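Local coordinates for protein putative aminooxidase (Propionibacterium acnes, PDB 2BA9) that probably isomerises polyunsaturated fatty acids such as linoleic acid to conjugated linoleic acid, using a bound flavin-adenine dinucleotide, at residues 43-48 with 399-404; 199-204 with 406-411. All coordinates share one frame; numbering follows the deposited sequence.

Contact 1 (43-48 with 399-404). With FAD (flavin-adenine dinucleotide), chain D.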
loop_
_atom_site.group_PDB
_atom_site.type_symbol
_atom_site.label_atom_id
_atom_site.label_comp_id
_atom_site.label_asym_id
_atom_site.label_seq_id
_atom_site.Cartn_x
_atom_site.Cartn_y
_atom_site.Cartn_z
ATOM N N GLY A 43 -10.813 -5.424 5.671
ATOM C CA GLY A 43 -10.116 -5.313 4.404
ATOM C C GLY A 43 -9.315 -4.029 4.295
ATOM O O GLY A 43 -8.399 -3.925 3.452
ATOM N N GLY A 44 -9.647 -3.049 5.144
ATOM C CA GLY A 44 -9.022 -1.725 5.076
ATOM C C GLY A 44 -9.047 -1.107 3.680
ATOM O O GLY A 44 -10.124 -0.776 3.147
ATOM N N LYS A 45 -7.863 -0.961 3.085
ATOM C CA LYS A 45 -7.720 -0.294 1.784
ATOM C C LYS A 45 -7.856 -1.265 0.592
ATOM O O LYS A 45 -7.744 -0.866 -0.573
ATOM C CB LYS A 45 -6.413 0.515 1.730
ATOM C CG LYS A 45 -6.391 1.672 2.732
ATOM C CD LYS A 45 -5.316 2.698 2.409
ATOM C CE LYS A 45 -3.922 2.200 2.800
ATOM N NZ LYS A 45 -3.703 2.218 4.277
ATOM N N CYS A 46 -8.095 -2.536 0.905
ATOM C CA CYS A 46 -8.726 -3.463 -0.029
ATOM C C CYS A 46 -10.221 -3.297 0.176
ATOM O O CYS A 46 -10.803 -3.910 1.079
ATOM C CB CYS A 46 -8.310 -4.894 0.247
ATOM S SG CYS A 46 -6.569 -5.192 -0.057
ATOM N N HIS A 47 -10.826 -2.453 -0.658
ATOM C CA HIS A 47 -12.184 -1.965 -0.428
ATOM C C HIS A 47 -12.958 -1.982 -1.717
ATOM O O HIS A 47 -12.702 -1.162 -2.615
ATOM C CB HIS A 47 -12.131 -0.550 0.131
ATOM C CG HIS A 47 -13.395 -0.114 0.796
ATOM N ND1 HIS A 47 -13.814 -0.636 2.000
ATOM C CD2 HIS A 47 -14.330 0.794 0.433
ATOM C CE1 HIS A 47 -14.951 -0.064 2.352
ATOM N NE2 HIS A 47 -15.281 0.814 1.422
ATOM N N SER A 48 -13.935 -2.884 -1.787
ATOM C CA SER A 48 -14.626 -3.200 -3.029
ATOM C C SER A 48 -16.159 -3.105 -2.889
ATOM O O SER A 48 -16.829 -4.115 -2.684
ATOM C CB SER A 48 -14.226 -4.611 -3.474
ATOM O OG SER A 48 -12.833 -4.830 -3.279
ATOM N N ALA A 399 3.844 -3.363 13.285
ATOM C CA ALA A 399 3.624 -3.970 11.977
ATOM C C ALA A 399 2.822 -3.056 11.019
ATOM O O ALA A 399 2.750 -1.852 11.204
ATOM C CB ALA A 399 2.946 -5.313 12.146
ATOM N N GLY A 400 2.243 -3.633 9.970
ATOM C CA GLY A 400 1.488 -2.839 9.003
ATOM C C GLY A 400 2.379 -2.110 8.020
ATOM O O GLY A 400 3.574 -2.390 7.910
ATOM N N GLU A 401 1.800 -1.161 7.299
ATOM C CA GLU A 401 2.483 -0.563 6.151
ATOM C C GLU A 401 3.824 0.093 6.511
ATOM O O GLU A 401 4.802 -0.123 5.808
ATOM C CB GLU A 401 1.573 0.417 5.439
ATOM C CG GLU A 401 0.392 -0.258 4.713
ATOM C CD GLU A 401 -0.596 0.743 4.133
ATOM O OE1 GLU A 401 -0.908 1.729 4.829
ATOM O OE2 GLU A 401 -1.064 0.548 2.996
ATOM N N ILE A 402 3.876 0.842 7.613
ATOM C CA ILE A 402 5.093 1.573 7.995
ATOM C C ILE A 402 6.331 0.673 8.116
ATOM O O ILE A 402 7.410 1.114 7.762
ATOM C CB ILE A 402 4.901 2.400 9.306
ATOM C CG1 ILE A 402 6.056 3.398 9.530
ATOM C CG2 ILE A 402 4.758 1.457 10.520
ATOM C CD1 ILE A 402 6.460 4.233 8.336
ATOM N N MET A 403 6.160 -0.582 8.547
ATOM C CA MET A 403 7.294 -1.508 8.805
ATOM C C MET A 403 7.764 -2.314 7.588
ATOM O O MET A 403 8.792 -3.012 7.643
ATOM C CB MET A 403 6.952 -2.506 9.926
ATOM C CG MET A 403 6.606 -1.881 11.270
ATOM S SD MET A 403 7.738 -0.583 11.844
ATOM C CE MET A 403 9.284 -1.491 11.907
ATOM N N SER A 404 7.000 -2.219 6.506
ATOM C CA SER A 404 7.255 -2.976 5.290
ATOM C C SER A 404 7.069 -2.046 4.091
ATOM O O SER A 404 7.979 -1.304 3.725
ATOM C CB SER A 404 6.328 -4.206 5.212
ATOM O OG SER A 404 4.943 -3.852 5.302
HETATM P PA FAD D . -5.053 -0.836 5.911
HETATM O O1A FAD D . -5.403 -1.551 4.639
HETATM O O2A FAD D . -5.116 0.677 5.881
HETATM O O5B FAD D . -6.069 -1.306 7.056
HETATM C C5B FAD D . -5.873 -0.789 8.351
HETATM C C4B FAD D . -7.049 -1.145 9.235
HETATM O O4B FAD D . -6.808 -0.647 10.536
HETATM C C3B FAD D . -8.358 -0.547 8.716
HETATM O O3B FAD D . -9.332 -1.557 8.592
HETATM C C2B FAD D . -8.704 0.500 9.749
HETATM O O2B FAD D . -10.106 0.761 9.832
HETATM C C1B FAD D . -8.002 -0.058 10.999
HETATM N N9A FAD D . -7.760 1.020 11.975
HETATM C C8A FAD D . -7.112 2.218 11.760
HETATM N N7A FAD D . -7.128 2.939 12.917
HETATM C C5A FAD D . -7.777 2.210 13.867
HETATM C C6A FAD D . -8.103 2.454 15.217
HETATM N N6A FAD D . -7.419 3.426 15.903
HETATM N N1A FAD D . -8.767 1.464 15.933
HETATM C C2A FAD D . -9.165 0.280 15.329
HETATM N N3A FAD D . -8.843 0.055 13.997
HETATM C C4A FAD D . -8.184 1.003 13.274
HETATM N N1 FAD D . -1.843 -2.917 -2.693
HETATM C C2 FAD D . -1.305 -3.865 -3.541
HETATM O O2 FAD D . -0.718 -4.842 -3.077
HETATM N N3 FAD D . -1.405 -3.696 -4.908
HETATM C C4 FAD D . -2.064 -2.602 -5.427
HETATM O O4 FAD D . -2.152 -2.491 -6.660
HETATM C C4X FAD D . -2.622 -1.648 -4.570
HETATM N N5 FAD D . -3.271 -0.526 -5.054
HETATM C C5X FAD D . -3.962 0.332 -4.220
HETATM C C6 FAD D . -4.725 1.372 -4.747
HETATM C C7 FAD D . -5.447 2.205 -3.895
HETATM C C7M FAD D . -6.273 3.305 -4.500
HETATM C C8 FAD D . -5.395 2.004 -2.519
HETATM C C8M FAD D . -6.150 2.874 -1.560
HETATM C C9 FAD D . -4.625 0.965 -2.002
HETATM C C9A FAD D . -3.893 0.124 -2.841
HETATM N N10 FAD D . -3.091 -0.918 -2.339
HETATM C C10 FAD D . -2.519 -1.833 -3.194
HETATM C "C1'" FAD D . -2.559 -0.873 -0.946
HETATM C "C2'" FAD D . -3.259 -1.874 -0.035
HETATM O "O2'" FAD D . -4.676 -1.804 -0.155
HETATM C "C3'" FAD D . -2.813 -1.583 1.389
HETATM O "O3'" FAD D . -1.386 -1.519 1.433
HETATM C "C4'" FAD D . -3.345 -2.633 2.352
HETATM O "O4'" FAD D . -4.753 -2.515 2.518
HETATM C "C5'" FAD D . -2.608 -2.489 3.676
HETATM O "O5'" FAD D . -3.265 -3.218 4.674
HETATM P P FAD D . -3.065 -2.819 6.231
HETATM O O1P FAD D . -3.920 -3.705 7.118
HETATM O O2P FAD D . -1.613 -2.927 6.547
HETATM O O3P FAD D . -3.593 -1.311 6.384
#
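K45 and E401 reach for each other from opposite directions, and their charged ends meet beside the FAD. K45 NZ gives a hydrogen-bonded salt bridge to E401 OE1 at 2.9 Å. The ammonium nitrogen arrives on the syn side of that oxygen but 34° out of the carboxylate plane, so the approach is tilted. The CA atoms of K45 and E401 stay 11.1 Å apart, and these two side chains make the whole contact.

The lysine chain bends twice near its end, at chi3 (-76°) and again at chi4, and the two bends turn NZ so that it meets both E401 OE1 and a phosphate oxygen of the cofactor. K45 NZ donates to FAD O2A at 2.6 Å, while K45 N donates to FAD O1A at 3.0 Å with an N-H...O angle of 165°. One residue therefore holds both outer oxygens of the adenylate-side phosphate. The peptide is presented by a type II' turn, G43 to C46, closed by C46 N to G43 O. Both turn glycines have positive phi, and G44 CA comes within 3.5 Å of FAD O3B.

E401 sits in a short 3-10 turn that runs to M403 and stretches out beyond CG, its two oxygens sharing the work. OE1 takes the lysine, and E401 OE2 accepts from the ribityl hydroxyl FAD O3' at 2.6 Å. K45 NZ has a further acceptor in the carbonyl of Y369, on strand 359-373.

The result is a buried polar bridge of phosphate, ammonium, carboxylate and ribityl hydroxyl, linking two parts of the cofactor through protein side chains. The positive lysine, set between two anionic groups, would help offset the negative charge around it.

Contact 2 (199-204 with 406-411); sequences WTWADG and GNFDEV. With NA (sodium ion), chain B; FAD (flavin-adenine dinucleotide), chain D.
The FAD pocket of this amine-oxidase-family flavoprotein includes F408, at the start of helix 408-423 and beside the pyrimidine end of the isoalloxazine; W201 packs against the rim of its ring as a second-shell residue. The side chains come from opposite directions. W201 CH2 lies at the edge of the F408 ring, near its plane, 3.9 Å from F408 CZ. The rings are oblique, their planes at 64° and the centroid of the indole six-membered ring 6.0 Å from that of the phenyl, so neither a parallel stack nor a true edge-to-face pair results. M208 and F209 of helix 204-215 and I70 of helix 68-77 also pack on F408.

With chi1 at 61°, F408 CG sits between its own backbone N and carbonyl carbon. The ring is thereby brought next to the flavin, and FAD O2 lies 3.0 Å above one face of the F408 ring, displaced toward the rim. FAD O2 also accepts from F408 N at 3.0 Å, so one residue meets it with both an amide and a ring. This amide belongs to the first turn of the helix, whose dipole, aimed at O2, could favour negative charge on the pyrimidine end of the flavin.

N407 is the N-cap: N407 OD1 accepts from E410 N at 2.8 Å, the donor tilted 26° from the carbonyl plane. On the other side of the contact, W201 begins the type I turn that ends at G204, and its carbonyl accepts from R316.

The same first turn of the helix carries a sodium site. E410 splits its carboxylate: OE1 accepts from a water that itself binds the ion, and from N131, while OE2 binds the sodium directly at 2.3 Å, with two more waters and the carbonyl oxygen of K183 completing the coordination.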
loop_
_atom_site.group_PDB
_atom_site.type_symbol
_atom_site.label_atom_id
_atom_site.label_comp_id
_atom_site.label_asym_id
_atom_site.label_seq_id
_atom_site.Cartn_x
_atom_site.Cartn_y
_atom_site.Cartn_z
ATOM N N TRP A 199 -2.633 -10.088 -11.318
ATOM C CA TRP A 199 -3.851 -10.648 -10.733
ATOM C C TRP A 199 -4.898 -9.574 -10.462
ATOM O O TRP A 199 -4.576 -8.475 -10.010
ATOM C CB TRP A 199 -3.561 -11.332 -9.399
ATOM C CG TRP A 199 -2.619 -12.470 -9.434
ATOM C CD1 TRP A 199 -2.167 -13.144 -10.524
ATOM C CD2 TRP A 199 -2.038 -13.109 -8.295
ATOM N NE1 TRP A 199 -1.324 -14.150 -10.134
ATOM C CE2 TRP A 199 -1.231 -14.150 -8.768
ATOM C CE3 TRP A 199 -2.128 -12.894 -6.910
ATOM C CZ2 TRP A 199 -0.519 -14.986 -7.912
ATOM C CZ3 TRP A 199 -1.423 -13.710 -6.067
ATOM C CH2 TRP A 199 -0.627 -14.747 -6.564
ATOM N N THR A 200 -6.154 -9.913 -10.733
ATOM C CA THR A 200 -7.309 -9.129 -10.310
ATOM C C THR A 200 -8.367 -10.108 -9.837
ATOM O O THR A 200 -8.292 -11.308 -10.118
ATOM C CB THR A 200 -7.929 -8.270 -11.444
ATOM O OG1 THR A 200 -8.447 -9.115 -12.485
ATOM C CG2 THR A 200 -6.904 -7.304 -12.037
ATOM N N TRP A 201 -9.367 -9.580 -9.140
ATOM C CA TRP A 201 -10.413 -10.401 -8.543
ATOM C C TRP A 201 -11.781 -9.869 -8.956
ATOM O O TRP A 201 -12.048 -8.675 -8.801
ATOM C CB TRP A 201 -10.237 -10.394 -7.017
ATOM C CG TRP A 201 -8.978 -11.092 -6.598
ATOM C CD1 TRP A 201 -8.848 -12.411 -6.275
ATOM C CD2 TRP A 201 -7.672 -10.530 -6.500
ATOM N NE1 TRP A 201 -7.552 -12.698 -5.958
ATOM C CE2 TRP A 201 -6.803 -11.563 -6.092
ATOM C CE3 TRP A 201 -7.151 -9.251 -6.697
ATOM C CZ2 TRP A 201 -5.436 -11.358 -5.885
ATOM C CZ3 TRP A 201 -5.792 -9.046 -6.495
ATOM C CH2 TRP A 201 -4.951 -10.097 -6.085
ATOM N N ALA A 202 -12.627 -10.751 -9.495
ATOM C CA ALA A 202 -13.997 -10.391 -9.933
ATOM C C ALA A 202 -14.807 -9.763 -8.813
ATOM O O ALA A 202 -15.501 -8.762 -9.022
ATOM C CB ALA A 202 -14.755 -11.624 -10.473
ATOM N N ASP A 203 -14.700 -10.358 -7.625
ATOM C CA ASP A 203 -15.430 -9.904 -6.440
ATOM C C ASP A 203 -14.605 -8.946 -5.598
ATOM O O ASP A 203 -14.916 -8.703 -4.431
ATOM C CB ASP A 203 -15.897 -11.105 -5.612
ATOM C CG ASP A 203 -17.086 -11.816 -6.249
ATOM O OD1 ASP A 203 -18.177 -11.185 -6.359
ATOM O OD2 ASP A 203 -16.932 -12.995 -6.645
ATOM N N GLY A 204 -13.553 -8.403 -6.195
ATOM C CA GLY A 204 -12.752 -7.372 -5.559
ATOM C C GLY A 204 -11.674 -7.893 -4.631
ATOM O O GLY A 204 -11.779 -9.015 -4.095
ATOM N N GLY A 406 3.566 -0.067 1.655
ATOM C CA GLY A 406 2.144 0.125 1.450
ATOM C C GLY A 406 1.520 -0.747 0.369
ATOM O O GLY A 406 0.823 -0.226 -0.492
ATOM N N ASN A 407 1.758 -2.063 0.402
ATOM C CA ASN A 407 0.986 -3.014 -0.433
ATOM C C ASN A 407 0.558 -4.238 0.363
ATOM O O ASN A 407 1.098 -4.494 1.444
ATOM C CB ASN A 407 1.651 -3.295 -1.807
ATOM C CG ASN A 407 2.548 -4.566 -1.878
ATOM O OD1 ASN A 407 2.371 -5.568 -1.180
ATOM N ND2 ASN A 407 3.486 -4.521 -2.822
ATOM N N PHE A 408 -0.467 -4.941 -0.126
ATOM C CA PHE A 408 -1.138 -5.933 0.720
ATOM C C PHE A 408 -0.383 -7.266 0.813
ATOM O O PHE A 408 -0.531 -7.993 1.794
ATOM C CB PHE A 408 -2.643 -6.092 0.408
ATOM C CG PHE A 408 -2.975 -6.549 -1.001
ATOM C CD1 PHE A 408 -2.909 -7.895 -1.357
ATOM C CD2 PHE A 408 -3.470 -5.645 -1.930
ATOM C CE1 PHE A 408 -3.265 -8.315 -2.636
ATOM C CE2 PHE A 408 -3.815 -6.062 -3.216
ATOM C CZ PHE A 408 -3.698 -7.402 -3.563
ATOM N N ASP A 409 0.466 -7.577 -0.153
ATOM C CA ASP A 409 1.325 -8.744 0.019
ATOM C C ASP A 409 2.440 -8.445 1.012
ATOM O O ASP A 409 2.783 -9.284 1.837
ATOM C CB ASP A 409 1.923 -9.211 -1.303
ATOM C CG ASP A 409 2.721 -10.489 -1.147
ATOM O OD1 ASP A 409 2.102 -11.571 -0.951
ATOM O OD2 ASP A 409 3.968 -10.399 -1.200
ATOM N N GLU A 410 2.984 -7.234 0.946
ATOM C CA GLU A 410 4.124 -6.871 1.783
ATOM C C GLU A 410 3.738 -6.871 3.246
ATOM O O GLU A 410 4.484 -7.406 4.079
ATOM C CB GLU A 410 4.720 -5.519 1.380
ATOM C CG GLU A 410 5.461 -5.532 0.036
ATOM C CD GLU A 410 6.739 -6.387 0.034
ATOM O OE1 GLU A 410 7.526 -6.316 0.997
ATOM O OE2 GLU A 410 6.969 -7.125 -0.954
ATOM N N VAL A 411 2.578 -6.294 3.565
ATOM C CA VAL A 411 2.110 -6.241 4.945
ATOM C C VAL A 411 1.738 -7.626 5.493
ATOM O O VAL A 411 2.032 -7.928 6.645
ATOM C CB VAL A 411 0.930 -5.247 5.158
ATOM C CG1 VAL A 411 1.288 -3.839 4.616
ATOM C CG2 VAL A 411 -0.343 -5.769 4.563
HETATM NA NA NA B . 8.831 -7.785 -2.189
HETATM P PA FAD D . -5.053 -0.836 5.911
HETATM O O1A FAD D . -5.403 -1.551 4.639
HETATM O O2A FAD D . -5.116 0.677 5.881
HETATM O O5B FAD D . -6.069 -1.306 7.056
HETATM C C5B FAD D . -5.873 -0.789 8.351
HETATM C C4B FAD D . -7.049 -1.145 9.235
HETATM O O4B FAD D . -6.808 -0.647 10.536
HETATM C C3B FAD D . -8.358 -0.547 8.716
HETATM O O3B FAD D . -9.332 -1.557 8.592
HETATM C C2B FAD D . -8.704 0.500 9.749
HETATM O O2B FAD D . -10.106 0.761 9.832
HETATM C C1B FAD D . -8.002 -0.058 10.999
HETATM N N9A FAD D . -7.760 1.020 11.975
HETATM C C8A FAD D . -7.112 2.218 11.760
HETATM N N7A FAD D . -7.128 2.939 12.917
HETATM C C5A FAD D . -7.777 2.210 13.867
HETATM C C6A FAD D . -8.103 2.454 15.217
HETATM N N6A FAD D . -7.419 3.426 15.903
HETATM N N1A FAD D . -8.767 1.464 15.933
HETATM C C2A FAD D . -9.165 0.280 15.329
HETATM N N3A FAD D . -8.843 0.055 13.997
HETATM C C4A FAD D . -8.184 1.003 13.274
HETATM N N1 FAD D . -1.843 -2.917 -2.693
HETATM C C2 FAD D . -1.305 -3.865 -3.541
HETATM O O2 FAD D . -0.718 -4.842 -3.077
HETATM N N3 FAD D . -1.405 -3.696 -4.908
HETATM C C4 FAD D . -2.064 -2.602 -5.427
HETATM O O4 FAD D . -2.152 -2.491 -6.660
HETATM C C4X FAD D . -2.622 -1.648 -4.570
HETATM N N5 FAD D . -3.271 -0.526 -5.054
HETATM C C5X FAD D . -3.962 0.332 -4.220
HETATM C C6 FAD D . -4.725 1.372 -4.747
HETATM C C7 FAD D . -5.447 2.205 -3.895
HETATM C C7M FAD D . -6.273 3.305 -4.500
HETATM C C8 FAD D . -5.395 2.004 -2.519
HETATM C C8M FAD D . -6.150 2.874 -1.560
HETATM C C9 FAD D . -4.625 0.965 -2.002
HETATM C C9A FAD D . -3.893 0.124 -2.841
HETATM N N10 FAD D . -3.091 -0.918 -2.339
HETATM C C10 FAD D . -2.519 -1.833 -3.194
HETATM C "C1'" FAD D . -2.559 -0.873 -0.946
HETATM C "C2'" FAD D . -3.259 -1.874 -0.035
HETATM O "O2'" FAD D . -4.676 -1.804 -0.155
HETATM C "C3'" FAD D . -2.813 -1.583 1.389
HETATM O "O3'" FAD D . -1.386 -1.519 1.433
HETATM C "C4'" FAD D . -3.345 -2.633 2.352
HETATM O "O4'" FAD D . -4.753 -2.515 2.518
HETATM C "C5'" FAD D . -2.608 -2.489 3.676
HETATM O "O5'" FAD D . -3.265 -3.218 4.674
HETATM P P FAD D . -3.065 -2.819 6.231
HETATM O O1P FAD D . -3.920 -3.705 7.118
HETATM O O2P FAD D . -1.613 -2.927 6.547
HETATM O O3P FAD D . -3.593 -1.311 6.384
HETATM O O HOH W 1 9.862 -7.407 -0.043
HETATM O O HOH W 2 7.859 -7.310 -4.264
HETATM O O HOH W 3 10.698 -7.951 -3.191
#

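How the contacts relate
From the N terminus the order is 43-48, 199-204, 399-404, 406-411, so the contacts cross rather than nest. Contact 1 closes a loop of about 350 residues, joining the turn after strand 33-36 to the segment that follows strand 396-398; these are the outermost strands of the parallel sheet. Contact 2 closes one of about 200, from the run before helix 204-215 to the start of helix 408-423. Their centres are 10 Å apart and they touch directly: C46 SG packs on F408 CD2 at 3.6 Å, and E401 CG on V411 CG1 at 3.7 Å. Contact 1 meets mainly FAD's pyrophosphate and ribityl; contact 2 reaches the flavin ring as well.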